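Ribokinase RBSK (Mycobacterium tuberculosis, PDB 3GO6) probably phosphorylates D-ribose at its O-5 hydroxyl, using ATP and magnesium, to give D-ribose 5-phosphate. Local coordinates at residues Val28-Pro40 with Gly110-Thr123. Residues are numbered along the deposited sequence; the frame is centred on the assembly and turned at random.
Sequences VNMDLTFVVDALP and GTAIIVVDASAENT. With RIB (alpha-D-ribofuranose), chain C.
Leu32 and Ile114, joined through Leu32 O and Ile114 N, belong to strands 29-35 and 110-116, which run parallel in the middle of the four-stranded lid sheet of the ribokinase fold, a worked example of one sheet serving two purposes: one face meets the sugar, the other the partner subunit of the dimer. The backbones form a regular ladder, in which Met30, Leu32, Phe34 and Val36 donate to Gly110, Ala112, Ile114 and Val116 while Ala112, Ile114 and Val116 donate back to Met30, Leu32 and Phe34. Past the strands, Ala118 N reaches Asp37 O (3.0 Å), and at the other end a water bridges Val28 O and Gly110 N.

Polar side chains on the substrate face grip alpha-D-ribofuranose. Each carboxylate oxygen of Asp31 takes one hydroxyl, O2 binding OD1 and O3 binding OD2, both at 2.6 Å, which fixes the rotation of the carboxylate. Asn29 ND2 donates almost straight to ribose O2 (170°) and also hydrogen-bonds Glu152 OE1. Apolar groups add to this wall: Ala112 CB lies 3.3 Å from ribose O2, and Ile114 CD1 packs against the sugar carbon C3.

On the reverse face, Leu32 CD1 meets Ile113 CD1, and Ile113 CG2 approaches Phe34 CE2; Leu32, Ile113 and Phe34 also pack on the second subunit, whose Arg53 NH2 hydrogen-bonds Thr111 OG1.

Beyond the strand, Leu39 folds back across the 115-123 hairpin, where its two methyls take different partners: CD2 slides past Val115 CG1 at 3.8 Å, whereas CD1 meets Thr123 CG2 tip to tip at 3.6 Å.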
# COMPACT_ATOMS: atom_id res chain seq x y z
N VAL A 28 -8.06 -10.16 10.38
CA VAL A 28 -8.72 -8.90 10.07
C VAL A 28 -7.61 -7.89 9.77
O VAL A 28 -6.68 -7.72 10.56
CB VAL A 28 -9.71 -8.44 11.22
CG1 VAL A 28 -9.00 -8.37 12.62
CG2 VAL A 28 -10.44 -7.11 10.85
N ASN A 29 -7.69 -7.25 8.60
CA ASN A 29 -6.63 -6.39 8.08
C ASN A 29 -7.28 -5.13 7.58
O ASN A 29 -8.42 -5.17 7.12
CB ASN A 29 -5.94 -7.03 6.84
CG ASN A 29 -5.30 -8.37 7.13
OD1 ASN A 29 -4.66 -8.55 8.15
ND2 ASN A 29 -5.48 -9.33 6.21
N MET A 30 -6.56 -4.01 7.62
CA MET A 30 -6.95 -2.86 6.78
C MET A 30 -6.37 -3.05 5.36
O MET A 30 -5.19 -3.34 5.21
CB MET A 30 -6.46 -1.55 7.40
CG MET A 30 -6.98 -0.30 6.68
SD MET A 30 -8.74 -0.02 6.93
CE MET A 30 -8.84 0.25 8.71
N ASP A 31 -7.22 -2.90 4.33
CA ASP A 31 -6.87 -3.18 2.95
C ASP A 31 -6.59 -1.89 2.21
O ASP A 31 -7.39 -0.95 2.27
CB ASP A 31 -8.04 -3.87 2.22
CG ASP A 31 -8.22 -5.33 2.62
OD1 ASP A 31 -7.33 -5.89 3.28
OD2 ASP A 31 -9.28 -5.92 2.25
N LEU A 32 -5.48 -1.87 1.49
CA LEU A 32 -5.18 -0.79 0.55
C LEU A 32 -5.36 -1.41 -0.84
O LEU A 32 -4.60 -2.30 -1.21
CB LEU A 32 -3.77 -0.27 0.76
CG LEU A 32 -3.52 0.36 2.14
CD1 LEU A 32 -2.05 0.70 2.29
CD2 LEU A 32 -4.36 1.61 2.34
N THR A 33 -6.39 -0.99 -1.55
CA THR A 33 -6.71 -1.58 -2.86
C THR A 33 -6.33 -0.59 -3.95
O THR A 33 -6.80 0.55 -3.95
CB THR A 33 -8.19 -1.98 -2.98
OG1 THR A 33 -8.59 -2.80 -1.87
CG2 THR A 33 -8.47 -2.76 -4.29
N PHE A 34 -5.49 -1.05 -4.88
CA PHE A 34 -4.93 -0.26 -5.96
C PHE A 34 -5.45 -0.82 -7.28
O PHE A 34 -5.42 -2.04 -7.50
CB PHE A 34 -3.41 -0.37 -6.01
CG PHE A 34 -2.69 0.22 -4.81
CD1 PHE A 34 -2.03 1.44 -4.91
CD2 PHE A 34 -2.61 -0.48 -3.60
CE1 PHE A 34 -1.32 1.99 -3.82
CE2 PHE A 34 -1.91 0.05 -2.50
CZ PHE A 34 -1.27 1.29 -2.60
N VAL A 35 -5.91 0.07 -8.16
CA VAL A 35 -6.28 -0.36 -9.52
C VAL A 35 -5.16 0.05 -10.47
O VAL A 35 -4.71 1.21 -10.44
CB VAL A 35 -7.65 0.20 -9.95
CG1 VAL A 35 -7.92 -0.09 -11.46
CG2 VAL A 35 -8.76 -0.38 -9.10
N VAL A 36 -4.70 -0.91 -11.28
CA VAL A 36 -3.64 -0.70 -12.27
C VAL A 36 -4.09 -1.22 -13.65
O VAL A 36 -5.10 -1.92 -13.76
CB VAL A 36 -2.33 -1.46 -11.87
CG1 VAL A 36 -1.76 -0.90 -10.53
CG2 VAL A 36 -2.57 -2.96 -11.76
N ASP A 37 -3.34 -0.87 -14.69
CA ASP A 37 -3.57 -1.52 -15.99
C ASP A 37 -3.01 -2.95 -15.97
O ASP A 37 -3.74 -3.91 -16.22
CB ASP A 37 -2.94 -0.71 -17.13
CG ASP A 37 -3.23 -1.32 -18.49
OD1 ASP A 37 -4.44 -1.49 -18.83
OD2 ASP A 37 -2.26 -1.66 -19.19
N ALA A 38 -1.74 -3.07 -15.63
CA ALA A 38 -1.07 -4.36 -15.51
C ALA A 38 -0.44 -4.53 -14.12
O ALA A 38 0.11 -3.57 -13.55
CB ALA A 38 0.01 -4.49 -16.58
N LEU A 39 -0.48 -5.74 -13.58
CA LEU A 39 0.23 -6.02 -12.32
C LEU A 39 1.72 -5.71 -12.48
O LEU A 39 2.33 -6.06 -13.51
CB LEU A 39 0.03 -7.48 -11.89
CG LEU A 39 -1.41 -7.94 -11.68
CD1 LEU A 39 -1.47 -9.46 -11.53
CD2 LEU A 39 -2.07 -7.26 -10.46
N PRO A 40 2.33 -5.06 -11.46
CA PRO A 40 3.78 -4.78 -11.53
C PRO A 40 4.61 -6.07 -11.60
O PRO A 40 4.27 -7.07 -10.96
CB PRO A 40 4.07 -4.04 -10.21
CG PRO A 40 2.73 -3.56 -9.70
CD PRO A 40 1.73 -4.57 -10.20
N GLY A 110 -3.28 -5.91 11.26
CA GLY A 110 -2.80 -6.33 9.92
C GLY A 110 -3.05 -5.32 8.80
O GLY A 110 -3.98 -4.52 8.86
N THR A 111 -2.18 -5.34 7.78
CA THR A 111 -2.31 -4.48 6.60
C THR A 111 -2.24 -5.38 5.38
O THR A 111 -1.35 -6.24 5.31
CB THR A 111 -1.13 -3.45 6.50
OG1 THR A 111 -1.08 -2.61 7.67
CG2 THR A 111 -1.28 -2.54 5.24
N ALA A 112 -3.14 -5.20 4.42
CA ALA A 112 -3.01 -5.93 3.16
C ALA A 112 -2.99 -5.02 1.95
O ALA A 112 -3.65 -3.98 1.95
CB ALA A 112 -4.11 -6.95 3.02
N ILE A 113 -2.24 -5.42 0.92
CA ILE A 113 -2.20 -4.69 -0.35
C ILE A 113 -2.92 -5.55 -1.38
O ILE A 113 -2.53 -6.71 -1.61
CB ILE A 113 -0.74 -4.44 -0.86
CG1 ILE A 113 0.14 -3.79 0.22
CG2 ILE A 113 -0.73 -3.61 -2.18
CD1 ILE A 113 -0.44 -2.48 0.78
N ILE A 114 -3.95 -5.00 -1.99
CA ILE A 114 -4.69 -5.69 -3.04
C ILE A 114 -4.44 -4.91 -4.33
O ILE A 114 -4.67 -3.70 -4.38
CB ILE A 114 -6.21 -5.73 -2.78
CG1 ILE A 114 -6.56 -6.01 -1.29
CG2 ILE A 114 -6.93 -6.62 -3.84
CD1 ILE A 114 -6.28 -7.31 -0.85
N VAL A 115 -4.00 -5.59 -5.38
CA VAL A 115 -3.80 -4.91 -6.67
C VAL A 115 -4.72 -5.58 -7.70
O VAL A 115 -4.74 -6.80 -7.82
CB VAL A 115 -2.33 -4.98 -7.12
CG1 VAL A 115 -2.10 -4.07 -8.36
CG2 VAL A 115 -1.41 -4.56 -5.98
N VAL A 116 -5.48 -4.76 -8.43
CA VAL A 116 -6.52 -5.27 -9.35
C VAL A 116 -6.17 -4.70 -10.72
O VAL A 116 -5.99 -3.49 -10.85
CB VAL A 116 -7.95 -4.84 -8.92
CG1 VAL A 116 -9.03 -5.37 -9.89
CG2 VAL A 116 -8.23 -5.33 -7.49
N ASP A 117 -6.01 -5.59 -11.70
CA ASP A 117 -5.59 -5.18 -13.05
C ASP A 117 -6.77 -5.05 -14.04
O ASP A 117 -7.94 -5.21 -13.66
CB ASP A 117 -4.45 -6.08 -13.60
CG ASP A 117 -4.91 -7.51 -14.00
OD1 ASP A 117 -6.10 -7.76 -14.24
OD2 ASP A 117 -4.03 -8.40 -14.10
N ALA A 118 -6.44 -4.76 -15.30
CA ALA A 118 -7.47 -4.52 -16.32
C ALA A 118 -8.39 -5.71 -16.61
O ALA A 118 -9.53 -5.51 -17.07
CB ALA A 118 -6.80 -3.99 -17.60
N SER A 119 -7.93 -6.93 -16.36
CA SER A 119 -8.75 -8.11 -16.57
C SER A 119 -9.60 -8.50 -15.33
O SER A 119 -10.27 -9.55 -15.33
CB SER A 119 -7.88 -9.30 -16.97
OG SER A 119 -7.07 -9.69 -15.86
N ALA A 120 -9.55 -7.65 -14.29
CA ALA A 120 -10.20 -7.90 -12.99
C ALA A 120 -9.50 -8.95 -12.12
O ALA A 120 -10.00 -9.29 -11.04
CB ALA A 120 -11.70 -8.21 -13.13
N GLU A 121 -8.36 -9.46 -12.57
CA GLU A 121 -7.53 -10.34 -11.76
C GLU A 121 -6.92 -9.53 -10.61
O GLU A 121 -6.81 -8.32 -10.70
CB GLU A 121 -6.43 -10.99 -12.61
CG GLU A 121 -5.53 -11.98 -11.84
CD GLU A 121 -6.29 -13.18 -11.24
OE1 GLU A 121 -6.26 -14.26 -11.88
OE2 GLU A 121 -6.92 -13.05 -10.15
N ASN A 122 -6.53 -10.21 -9.53
CA ASN A 122 -6.01 -9.53 -8.34
C ASN A 122 -4.84 -10.28 -7.72
O ASN A 122 -4.70 -11.50 -7.92
CB ASN A 122 -7.14 -9.34 -7.30
CG ASN A 122 -7.46 -10.63 -6.52
OD1 ASN A 122 -6.86 -10.89 -5.48
ND2 ASN A 122 -8.41 -11.42 -7.02
N THR A 123 -3.97 -9.56 -7.01
CA THR A 123 -2.96 -10.16 -6.15
C THR A 123 -3.17 -9.61 -4.75
O THR A 123 -3.68 -8.48 -4.59
CB THR A 123 -1.49 -9.85 -6.56
OG1 THR A 123 -1.21 -8.44 -6.43
CG2 THR A 123 -1.19 -10.32 -8.00
O5 RIB C . -9.21 -12.46 0.20
C5 RIB C . -8.91 -11.04 0.23
C4 RIB C . -8.38 -10.67 1.63
O4 RIB C . -7.07 -11.25 1.78
C3 RIB C . -8.17 -9.18 1.82
O3 RIB C . -9.25 -8.50 2.50
C2 RIB C . -6.85 -9.08 2.56
O2 RIB C . -6.99 -8.45 3.83
C1 RIB C . -6.28 -10.49 2.68
O1 RIB C . -6.48 -11.03 4.00
O HOH W 1 -5.48 -7.10 13.00